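N-acetyl-beta-D glucosaminidase (Rhizomucor miehei CAU432, PDB 4ZM6) is a multi-domain fungal protein that binds acetyl coenzyme A and probably has beta-N-acetylglucosaminidase and glucosamine N-acetyltransferase activities. Local coordinates at residues K593-V598 with K625-L630; L613-V618 with R655-V660; L630-A635 with A672-K677. All coordinates share one frame; numbering follows the deposited sequence.

Interaction 1 of 3, residues K593-V598 with K625-L630; sequences KIVGFV and KGVGTL. With ACO (acetyl coenzyme *a), chain C.
V595 and V627 make the apolar part of this small, buried contact between strand 594-605 and the first turn of helix 627-642. The two side chains lie roughly perpendicular, with V595 CG2 4.2 Å from V627 CG1. That same V627 methyl, set anti to the backbone N (chi1 174°), also rests on the backbone of the strand, 4.3 Å from G596 CA. V595 and G596 form a classic beta bulge opposite A587, and V627 packs on A587 as well, which seats the helix start against two adjoining strands.

The polar interactions of 625-630 are mainly with the pyrophosphate of acetyl coenzyme A. G626 N donates to ACO O1A over 2.7 Å, and G628 N donates to ACO O4A over 2.8 Å at an N-H...O angle of 155°. ACO O2A receives the hydroxyl OG1 of T629 and, weakly, the T629 backbone N. G626 occupies the N-cap position, and its carbonyl takes the first helical bond, L630 N to G626 O at 3.0 Å.

G626 and G628 are the two glycines of the Q-x-x-G-x-G/A signature of GNAT acetyltransferases. Their backbone N-H groups at the helix start meet one phosphate each, either side of ACO O3A, so the helix dipole would be expected to help offset the anionic charge, while V627 packs the helix start against the sheet.

Interaction 2 of 3, residues L613-V618 with R655-V660; sequences LMLLMV and RFFPGV. With ACO (acetyl coenzyme *a), chain C.
L615 lies crosswise to F656, its CB 3.9 Å from F656 CD2. With CG anti to the backbone N (chi1 -173°), the leucine fork divides between two rings. Its CD2 methyl sits over one face of F656, 4.0 Å above the plane and displaced toward the rim. The other methyl meets the neighbouring phenylalanine, L615 CD1 approaching F657 CE2 to 4.1 Å at an oblique slant. M614 contributes its carbonyl, the O lying at the edge of the F656 ring near its plane, 4.1 Å from F656 CD2. The two phenylalanines also touch each other, F656 CB standing over a face of F657.

Segment 613-618 is the cofactor-binding strand of the GNAT fold, and M614 and L615 form a classic beta bulge facing A599. As in other GNAT enzymes, the pantetheine arm runs alongside this strand and bonds to it much as another strand would: V618 N donates to ACO O9P over 2.8 Å, nearly straight at 164°, and the L616 carbonyl receives a weak bond from ACO N4P. Nearer the bulge, L616 N holds the thioester carbonyl, ACO O, at 3.0 Å, a bond that would tend to polarise the acetyl group.

F657 reaches the same end of the cofactor, with CD2 4.0 Å from ACO S1P, and meets W565 and F561 edge-to-face. F656 packs against W557, while beside it the guanidinium of R655 turns to a salt bridge with D834 in the C-terminal acetyltransferase-like region.

Interaction 3 of 3, residues L630-A635 with A672-K677; sequences LLHDAA and AFFSKK. With ACO (acetyl coenzyme *a), chain C.
H632 has the largest share of the contact between helices 627-642 and 665-677, reaching across with its imidazole extended anti to the backbone N (chi1 175°). H632 and F674 meet edge to edge, H632 CD2 lying 3.9 Å from F674 CE1, each near the plane of the other ring. The same CD2 approaches F673 CE1 obliquely, to 4.1 Å.

K677, next in buried area, lies with CG over the rim of one face of the imidazole. The two side chains run antiparallel alongside one another, with K677 CB 4.1 Å from H632 NE2. The lysine chain bends at chi2 (-86°), and its NZ is hydrogen-bonded to T629 OG1. The imidazole is held at both nitrogens: ND1 donates weakly to D633 OD1, and NE2 is hydrogen-bonded to W679 NE1.

F674 in turn has F673 CD1 over one of its faces, and a face of the F673 ring backs onto ACO CCP, so aromatic contacts, edge against edge and then edge over face, lead from the histidine to the pantetheine arm. K676 binds the cofactor 3'-phosphate.

The segment axes come no closer than 12.6 Å and cross at -53°, so long side chains bridge the gap. L616 of strand 608-618 packs beneath both helices, V541 of strand 540-543 on L630, L631 and A634, and helix 108-125, in the glycoside hydrolase part of the chain, touches H632 through T109.

All three contacts lie within one GNAT-type acetyltransferase region and touch the same acetyl coenzyme A. Interactions 1 and 2 share a sheet, strands 594-605 and 608-618 being antiparallel neighbours joined by a probable hydrogen bond from F597 N to M617 O, with centres about 14 Å apart. Interaction 3 has its centre about 11 Å from that of interaction 1, with which it shares helix 627-642 and L630, and about 12 Å from that of interaction 2, whose strand 608-618 leads directly into that helix. Along the chain interactions 1 and 2 alternate, as do 2 and 3, whereas 1 closes before 3 opens. Together they serve the pyrophosphate, the pantetheine and thioester, and the 3'-phosphate.

Interaction 1 of 3, residues K593-V598 with K625-L630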
# COMPACT_ATOMS: atom_id res chain seq x y z
N LYS A 593 10.40 13.50 -16.38
CA LYS A 593 11.17 14.68 -16.03
C LYS A 593 10.52 15.35 -14.83
O LYS A 593 9.31 15.56 -14.81
CB LYS A 593 11.22 15.64 -17.21
CG LYS A 593 11.92 16.96 -16.91
CD LYS A 593 11.87 17.85 -18.14
CE LYS A 593 11.81 19.32 -17.78
NZ LYS A 593 10.99 20.05 -18.79
N ILE A 594 11.34 15.68 -13.84
CA ILE A 594 10.85 16.26 -12.60
C ILE A 594 10.44 17.71 -12.84
O ILE A 594 11.22 18.50 -13.38
CB ILE A 594 11.91 16.15 -11.48
CG1 ILE A 594 12.14 14.67 -11.15
CG2 ILE A 594 11.48 16.93 -10.24
CD1 ILE A 594 13.19 14.41 -10.09
N VAL A 595 9.21 18.04 -12.46
CA VAL A 595 8.65 19.38 -12.67
C VAL A 595 8.27 20.10 -11.38
O VAL A 595 8.26 21.32 -11.34
CB VAL A 595 7.45 19.34 -13.63
CG1 VAL A 595 7.92 18.98 -15.03
CG2 VAL A 595 6.38 18.35 -13.16
N GLY A 596 7.97 19.34 -10.33
CA GLY A 596 7.70 19.92 -9.02
C GLY A 596 8.17 19.04 -7.88
O GLY A 596 8.39 17.84 -8.05
N PHE A 597 8.31 19.65 -6.70
CA PHE A 597 8.78 18.96 -5.52
C PHE A 597 8.03 19.45 -4.29
O PHE A 597 7.69 20.63 -4.19
CB PHE A 597 10.29 19.20 -5.36
CG PHE A 597 10.84 18.73 -4.05
CD1 PHE A 597 11.19 17.41 -3.86
CD2 PHE A 597 11.01 19.62 -3.00
CE1 PHE A 597 11.70 16.98 -2.65
CE2 PHE A 597 11.51 19.20 -1.78
CZ PHE A 597 11.86 17.87 -1.61
N VAL A 598 7.78 18.54 -3.35
CA VAL A 598 7.24 18.90 -2.05
C VAL A 598 8.01 18.18 -0.93
O VAL A 598 8.34 17.00 -1.05
CB VAL A 598 5.73 18.59 -1.97
CG1 VAL A 598 5.46 17.10 -2.02
CG2 VAL A 598 5.11 19.20 -0.71
N LYS A 625 -0.49 24.82 -14.11
CA LYS A 625 -1.02 23.63 -14.77
C LYS A 625 -1.62 22.61 -13.78
O LYS A 625 -2.03 21.53 -14.18
CB LYS A 625 0.07 22.95 -15.60
CG LYS A 625 0.73 23.86 -16.62
CD LYS A 625 1.80 23.12 -17.40
CE LYS A 625 2.48 24.01 -18.42
NZ LYS A 625 1.54 24.47 -19.47
N GLY A 626 -1.66 22.97 -12.49
CA GLY A 626 -2.20 22.09 -11.46
C GLY A 626 -1.19 21.16 -10.79
O GLY A 626 -1.58 20.28 -10.02
N VAL A 627 0.10 21.34 -11.07
CA VAL A 627 1.14 20.51 -10.48
C VAL A 627 1.30 20.82 -8.99
O VAL A 627 1.39 19.91 -8.17
CB VAL A 627 2.50 20.69 -11.17
CG1 VAL A 627 3.60 19.92 -10.44
CG2 VAL A 627 2.41 20.26 -12.63
N GLY A 628 1.33 22.11 -8.66
CA GLY A 628 1.40 22.54 -7.27
C GLY A 628 0.29 21.90 -6.46
O GLY A 628 0.50 21.43 -5.34
N THR A 629 -0.90 21.85 -7.05
CA THR A 629 -2.08 21.32 -6.40
C THR A 629 -1.99 19.80 -6.21
O THR A 629 -2.35 19.29 -5.16
CB THR A 629 -3.35 21.71 -7.18
OG1 THR A 629 -3.54 23.12 -7.06
CG2 THR A 629 -4.58 20.98 -6.66
N LEU A 630 -1.49 19.10 -7.23
CA LEU A 630 -1.23 17.66 -7.10
C LEU A 630 -0.38 17.36 -5.88
O LEU A 630 -0.77 16.55 -5.03
CB LEU A 630 -0.51 17.12 -8.33
CG LEU A 630 -1.38 16.33 -9.29
CD1 LEU A 630 -2.43 17.21 -9.95
CD2 LEU A 630 -0.49 15.66 -10.33
N1A ACO C . -5.92 26.14 -16.59
C2A ACO C . -6.12 27.39 -16.13
N3A ACO C . -5.72 27.81 -14.91
C4A ACO C . -5.07 26.96 -14.06
C5A ACO C . -4.83 25.58 -14.50
C6A ACO C . -5.30 25.19 -15.85
N6A ACO C . -5.10 23.93 -16.31
N7A ACO C . -4.20 24.96 -13.49
C8A ACO C . -4.04 25.86 -12.49
N9A ACO C . -4.57 27.06 -12.82
C1B ACO C . -4.57 28.27 -11.95
C2B ACO C . -5.86 28.40 -11.14
O2B ACO C . -6.35 29.75 -11.22
C3B ACO C . -5.50 28.00 -9.72
O3B ACO C . -6.18 28.75 -8.70
P3B ACO C . -5.90 30.28 -8.25
O7A ACO C . -4.79 30.19 -7.22
O8A ACO C . -5.57 31.04 -9.51
O9A ACO C . -7.22 30.69 -7.65
C4B ACO C . -3.98 28.11 -9.66
O4B ACO C . -3.49 28.18 -11.01
C5B ACO C . -3.36 26.94 -8.92
O5B ACO C . -2.04 26.75 -9.41
P1A ACO C . -1.39 25.30 -9.59
O1A ACO C . -1.05 25.14 -11.05
O2A ACO C . -2.20 24.23 -8.89
O3A ACO C . -0.09 25.61 -8.71
P2A ACO C . 1.35 25.78 -9.39
O4A ACO C . 1.65 24.51 -10.15
O5A ACO C . 1.40 27.09 -10.12
O6A ACO C . 2.26 25.88 -8.08
CBP ACO C . 3.27 27.30 -6.39
CCP ACO C . 1.99 26.88 -7.09
CDP ACO C . 3.88 26.11 -5.67
CEP ACO C . 2.93 28.37 -5.37
CAP ACO C . 4.22 27.83 -7.47
OAP ACO C . 3.81 29.13 -7.86
C9P ACO C . 5.66 27.86 -7.05
O9P ACO C . 6.38 26.91 -7.35
N8P ACO C . 6.11 28.92 -6.39
C7P ACO C . 7.51 29.01 -6.01
C6P ACO C . 7.77 30.11 -4.99
C5P ACO C . 7.22 29.85 -3.60
O5P ACO C . 6.98 30.85 -2.94
N4P ACO C . 7.05 28.61 -3.10
C3P ACO C . 6.58 28.38 -1.73
C2P ACO C . 7.73 28.24 -0.73
S1P ACO C . 7.22 28.50 0.96
C ACO C . 6.78 26.99 1.50
O ACO C . 6.77 26.04 0.74
CH3 ACO C . 6.39 26.86 2.94

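Interaction 2 of 3, residues L613-V618 with R655-V660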
# COMPACT_ATOMS: atom_id res chain seq x y z
N LEU A 613 4.64 21.32 6.35
CA LEU A 613 4.87 21.40 4.92
C LEU A 613 6.12 22.24 4.73
O LEU A 613 6.06 23.47 4.70
CB LEU A 613 3.66 21.99 4.19
CG LEU A 613 3.52 21.69 2.69
CD1 LEU A 613 2.17 22.15 2.17
CD2 LEU A 613 4.61 22.35 1.89
N MET A 614 7.26 21.57 4.62
CA MET A 614 8.56 22.23 4.65
C MET A 614 8.78 23.07 3.41
O MET A 614 9.33 24.17 3.48
CB MET A 614 9.69 21.19 4.77
CG MET A 614 9.65 20.34 6.03
SD MET A 614 10.82 18.96 5.96
CE MET A 614 12.37 19.83 6.08
N LEU A 615 8.37 22.55 2.27
CA LEU A 615 8.59 23.23 1.00
C LEU A 615 7.63 22.70 -0.05
O LEU A 615 7.28 21.51 -0.04
CB LEU A 615 10.04 23.03 0.55
CG LEU A 615 10.50 23.81 -0.67
CD1 LEU A 615 10.69 25.28 -0.34
CD2 LEU A 615 11.80 23.23 -1.21
N LEU A 616 7.20 23.60 -0.93
CA LEU A 616 6.41 23.24 -2.10
C LEU A 616 6.91 24.15 -3.21
O LEU A 616 6.93 25.36 -3.04
CB LEU A 616 4.93 23.50 -1.85
CG LEU A 616 3.86 22.68 -2.58
CD1 LEU A 616 2.61 23.52 -2.82
CD2 LEU A 616 4.35 22.09 -3.90
N MET A 617 7.32 23.57 -4.33
CA MET A 617 7.87 24.35 -5.44
C MET A 617 7.69 23.61 -6.76
O MET A 617 7.80 22.39 -6.80
CB MET A 617 9.36 24.64 -5.20
CG MET A 617 10.27 23.45 -5.50
SD MET A 617 11.97 23.56 -4.90
CE MET A 617 12.44 25.18 -5.48
N VAL A 618 7.39 24.36 -7.82
CA VAL A 618 7.35 23.79 -9.18
C VAL A 618 8.02 24.74 -10.17
O VAL A 618 7.97 25.96 -10.01
CB VAL A 618 5.90 23.40 -9.64
CG1 VAL A 618 4.92 23.38 -8.47
CG2 VAL A 618 5.37 24.32 -10.72
N ARG A 655 14.70 23.07 8.45
CA ARG A 655 13.89 24.13 7.85
C ARG A 655 14.57 24.86 6.71
O ARG A 655 15.73 25.23 6.81
CB ARG A 655 13.54 25.14 8.94
CG ARG A 655 13.03 26.48 8.44
CD ARG A 655 13.35 27.61 9.40
NE ARG A 655 13.19 27.22 10.80
CZ ARG A 655 13.50 28.01 11.82
NH1 ARG A 655 13.96 29.25 11.62
NH2 ARG A 655 13.35 27.56 13.06
N PHE A 656 13.81 25.09 5.64
CA PHE A 656 14.16 26.10 4.63
C PHE A 656 13.57 27.45 5.05
O PHE A 656 14.27 28.45 5.07
CB PHE A 656 13.59 25.73 3.27
CG PHE A 656 14.09 24.42 2.74
CD1 PHE A 656 15.37 24.31 2.21
CD2 PHE A 656 13.26 23.31 2.72
CE1 PHE A 656 15.81 23.10 1.70
CE2 PHE A 656 13.70 22.10 2.20
CZ PHE A 656 14.98 22.00 1.69
N PHE A 657 12.27 27.45 5.36
CA PHE A 657 11.55 28.65 5.79
C PHE A 657 10.63 28.32 6.97
O PHE A 657 10.09 27.21 7.04
CB PHE A 657 10.71 29.20 4.63
CG PHE A 657 11.47 29.43 3.35
CD1 PHE A 657 12.57 30.27 3.31
CD2 PHE A 657 11.06 28.82 2.17
CE1 PHE A 657 13.27 30.48 2.12
CE2 PHE A 657 11.75 29.03 0.98
CZ PHE A 657 12.85 29.86 0.96
N PRO A 658 10.44 29.28 7.90
CA PRO A 658 9.53 29.10 9.03
C PRO A 658 8.08 29.39 8.65
O PRO A 658 7.16 28.94 9.33
CB PRO A 658 10.01 30.14 10.03
CG PRO A 658 10.49 31.25 9.16
CD PRO A 658 11.11 30.60 7.96
N GLY A 659 7.89 30.17 7.59
CA GLY A 659 6.58 30.47 7.04
C GLY A 659 6.79 30.73 5.57
O GLY A 659 7.68 30.14 4.96
N VAL A 660 5.99 31.62 4.99
CA VAL A 660 6.12 31.92 3.58
C VAL A 660 6.84 33.25 3.40
O VAL A 660 6.38 34.27 3.91
CB VAL A 660 4.75 31.97 2.87
CG1 VAL A 660 4.93 32.19 1.37
CG2 VAL A 660 3.97 30.69 3.14
N1A ACO C . -5.92 26.14 -16.59
C2A ACO C . -6.12 27.39 -16.13
N3A ACO C . -5.72 27.81 -14.91
C4A ACO C . -5.07 26.96 -14.06
C5A ACO C . -4.83 25.58 -14.50
C6A ACO C . -5.30 25.19 -15.85
N6A ACO C . -5.10 23.93 -16.31
N7A ACO C . -4.20 24.96 -13.49
C8A ACO C . -4.04 25.86 -12.49
N9A ACO C . -4.57 27.06 -12.82
C1B ACO C . -4.57 28.27 -11.95
C2B ACO C . -5.86 28.40 -11.14
O2B ACO C . -6.35 29.75 -11.22
C3B ACO C . -5.50 28.00 -9.72
O3B ACO C . -6.18 28.75 -8.70
P3B ACO C . -5.90 30.28 -8.25
O7A ACO C . -4.79 30.19 -7.22
O8A ACO C . -5.57 31.04 -9.51
O9A ACO C . -7.22 30.69 -7.65
C4B ACO C . -3.98 28.11 -9.66
O4B ACO C . -3.49 28.18 -11.01
C5B ACO C . -3.36 26.94 -8.92
O5B ACO C . -2.04 26.75 -9.41
P1A ACO C . -1.39 25.30 -9.59
O1A ACO C . -1.05 25.14 -11.05
O2A ACO C . -2.20 24.23 -8.89
O3A ACO C . -0.09 25.61 -8.71
P2A ACO C . 1.35 25.78 -9.39
O4A ACO C . 1.65 24.51 -10.15
O5A ACO C . 1.40 27.09 -10.12
O6A ACO C . 2.26 25.88 -8.08
CBP ACO C . 3.27 27.30 -6.39
CCP ACO C . 1.99 26.88 -7.09
CDP ACO C . 3.88 26.11 -5.67
CEP ACO C . 2.93 28.37 -5.37
CAP ACO C . 4.22 27.83 -7.47
OAP ACO C . 3.81 29.13 -7.86
C9P ACO C . 5.66 27.86 -7.05
O9P ACO C . 6.38 26.91 -7.35
N8P ACO C . 6.11 28.92 -6.39
C7P ACO C . 7.51 29.01 -6.01
C6P ACO C . 7.77 30.11 -4.99
C5P ACO C . 7.22 29.85 -3.60
O5P ACO C . 6.98 30.85 -2.94
N4P ACO C . 7.05 28.61 -3.10
C3P ACO C . 6.58 28.38 -1.73
C2P ACO C . 7.73 28.24 -0.73
S1P ACO C . 7.22 28.50 0.96
C ACO C . 6.78 26.99 1.50
O ACO C . 6.77 26.04 0.74
CH3 ACO C . 6.39 26.86 2.94

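Interaction 3 of 3, residues L630-A635 with A672-K677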
# COMPACT_ATOMS: atom_id res chain seq x y z
N LEU A 630 -1.49 19.10 -7.23
CA LEU A 630 -1.23 17.66 -7.10
C LEU A 630 -0.38 17.36 -5.88
O LEU A 630 -0.77 16.55 -5.03
CB LEU A 630 -0.51 17.12 -8.33
CG LEU A 630 -1.38 16.33 -9.29
CD1 LEU A 630 -2.43 17.21 -9.95
CD2 LEU A 630 -0.49 15.66 -10.33
N LEU A 631 0.78 18.01 -5.81
CA LEU A 631 1.77 17.77 -4.76
C LEU A 631 1.22 18.18 -3.41
O LEU A 631 1.40 17.47 -2.42
CB LEU A 631 3.06 18.56 -5.05
CG LEU A 631 3.85 18.10 -6.28
CD1 LEU A 631 4.95 19.08 -6.62
CD2 LEU A 631 4.42 16.70 -6.05
N HIS A 632 0.56 19.33 -3.38
CA HIS A 632 -0.04 19.87 -2.17
C HIS A 632 -1.05 18.89 -1.56
O HIS A 632 -1.08 18.67 -0.35
CB HIS A 632 -0.71 21.20 -2.51
CG HIS A 632 -1.47 21.81 -1.38
ND1 HIS A 632 -2.71 21.36 -0.99
CD2 HIS A 632 -1.17 22.85 -0.57
CE1 HIS A 632 -3.14 22.08 0.02
NE2 HIS A 632 -2.23 23.00 0.29
N ASP A 633 -1.88 18.30 -2.42
CA ASP A 633 -2.87 17.32 -1.99
C ASP A 633 -2.22 16.04 -1.48
O ASP A 633 -2.65 15.48 -0.47
CB ASP A 633 -3.84 17.03 -3.13
CG ASP A 633 -4.81 18.18 -3.38
OD1 ASP A 633 -4.43 19.35 -3.14
OD2 ASP A 633 -5.95 17.91 -3.81
N ALA A 634 -1.19 15.57 -2.17
CA ALA A 634 -0.41 14.41 -1.72
C ALA A 634 0.12 14.65 -0.31
O ALA A 634 0.12 13.75 0.52
CB ALA A 634 0.74 14.13 -2.67
N ALA A 635 0.55 15.88 -0.04
CA ALA A 635 1.03 16.25 1.28
C ALA A 635 -0.06 16.17 2.35
O ALA A 635 0.15 15.56 3.40
CB ALA A 635 1.65 17.64 1.26
N ALA A 672 -1.00 33.68 -1.38
CA ALA A 672 -2.38 33.65 -1.87
C ALA A 672 -2.78 32.23 -2.28
O ALA A 672 -3.89 31.79 -2.01
CB ALA A 672 -2.56 34.62 -3.03
N PHE A 673 -1.86 31.53 -2.94
CA PHE A 673 -2.09 30.14 -3.32
C PHE A 673 -2.53 29.33 -2.10
O PHE A 673 -3.54 28.62 -2.16
CB PHE A 673 -0.83 29.53 -3.94
CG PHE A 673 -0.92 28.05 -4.17
CD1 PHE A 673 -0.55 27.16 -3.19
CD2 PHE A 673 -1.37 27.56 -5.39
CE1 PHE A 673 -0.64 25.80 -3.40
CE2 PHE A 673 -1.46 26.19 -5.61
CZ PHE A 673 -1.10 25.31 -4.62
N PHE A 674 -1.79 29.46 -1.01
CA PHE A 674 -2.04 28.68 0.21
C PHE A 674 -3.32 29.09 0.95
O PHE A 674 -4.07 28.22 1.39
CB PHE A 674 -0.83 28.73 1.16
CG PHE A 674 0.36 27.94 0.67
CD1 PHE A 674 0.25 26.58 0.40
CD2 PHE A 674 1.59 28.54 0.49
CE1 PHE A 674 1.33 25.85 -0.05
CE2 PHE A 674 2.68 27.82 0.05
CZ PHE A 674 2.55 26.47 -0.23
N SER A 675 -3.58 30.39 1.10
CA SER A 675 -4.81 30.83 1.78
C SER A 675 -6.04 30.40 1.00
O SER A 675 -7.02 29.94 1.59
CB SER A 675 -4.83 32.34 2.02
OG SER A 675 -4.26 33.02 0.93
N LYS A 676 -5.96 30.50 -0.32
CA LYS A 676 -7.06 30.08 -1.20
C LYS A 676 -7.43 28.59 -1.08
O LYS A 676 -8.56 28.22 -1.36
CB LYS A 676 -6.70 30.40 -2.65
CG LYS A 676 -7.88 30.43 -3.59
CD LYS A 676 -7.71 31.56 -4.60
CE LYS A 676 -8.94 31.71 -5.48
NZ LYS A 676 -9.22 30.47 -6.26
N LYS A 677 -6.46 27.76 -0.69
CA LYS A 677 -6.70 26.33 -0.43
C LYS A 677 -7.27 26.09 0.96
O LYS A 677 -7.74 24.99 1.25
CB LYS A 677 -5.41 25.52 -0.56
CG LYS A 677 -4.75 25.58 -1.93
CD LYS A 677 -5.30 24.54 -2.88
CE LYS A 677 -4.57 24.58 -4.21
NZ LYS A 677 -5.42 24.08 -5.32
N1A ACO C . -5.92 26.14 -16.59
C2A ACO C . -6.12 27.39 -16.13
N3A ACO C . -5.72 27.81 -14.91
C4A ACO C . -5.07 26.96 -14.06
C5A ACO C . -4.83 25.58 -14.50
C6A ACO C . -5.30 25.19 -15.85
N6A ACO C . -5.10 23.93 -16.31
N7A ACO C . -4.20 24.96 -13.49
C8A ACO C . -4.04 25.86 -12.49
N9A ACO C . -4.57 27.06 -12.82
C1B ACO C . -4.57 28.27 -11.95
C2B ACO C . -5.86 28.40 -11.14
O2B ACO C . -6.35 29.75 -11.22
C3B ACO C . -5.50 28.00 -9.72
O3B ACO C . -6.18 28.75 -8.70
P3B ACO C . -5.90 30.28 -8.25
O7A ACO C . -4.79 30.19 -7.22
O8A ACO C . -5.57 31.04 -9.51
O9A ACO C . -7.22 30.69 -7.65
C4B ACO C . -3.98 28.11 -9.66
O4B ACO C . -3.49 28.18 -11.01
C5B ACO C . -3.36 26.94 -8.92
O5B ACO C . -2.04 26.75 -9.41
P1A ACO C . -1.39 25.30 -9.59
O1A ACO C . -1.05 25.14 -11.05
O2A ACO C . -2.20 24.23 -8.89
O3A ACO C . -0.09 25.61 -8.71
P2A ACO C . 1.35 25.78 -9.39
O4A ACO C . 1.65 24.51 -10.15
O5A ACO C . 1.40 27.09 -10.12
O6A ACO C . 2.26 25.88 -8.08
CBP ACO C . 3.27 27.30 -6.39
CCP ACO C . 1.99 26.88 -7.09
CDP ACO C . 3.88 26.11 -5.67
CEP ACO C . 2.93 28.37 -5.37
CAP ACO C . 4.22 27.83 -7.47
OAP ACO C . 3.81 29.13 -7.86
C9P ACO C . 5.66 27.86 -7.05
O9P ACO C . 6.38 26.91 -7.35
N8P ACO C . 6.11 28.92 -6.39
C7P ACO C . 7.51 29.01 -6.01
C6P ACO C . 7.77 30.11 -4.99
C5P ACO C . 7.22 29.85 -3.60
O5P ACO C . 6.98 30.85 -2.94
N4P ACO C . 7.05 28.61 -3.10
C3P ACO C . 6.58 28.38 -1.73
C2P ACO C . 7.73 28.24 -0.73
S1P ACO C . 7.22 28.50 0.96
C ACO C . 6.78 26.99 1.50
O ACO C . 6.77 26.04 0.74
CH3 ACO C . 6.39 26.86 2.94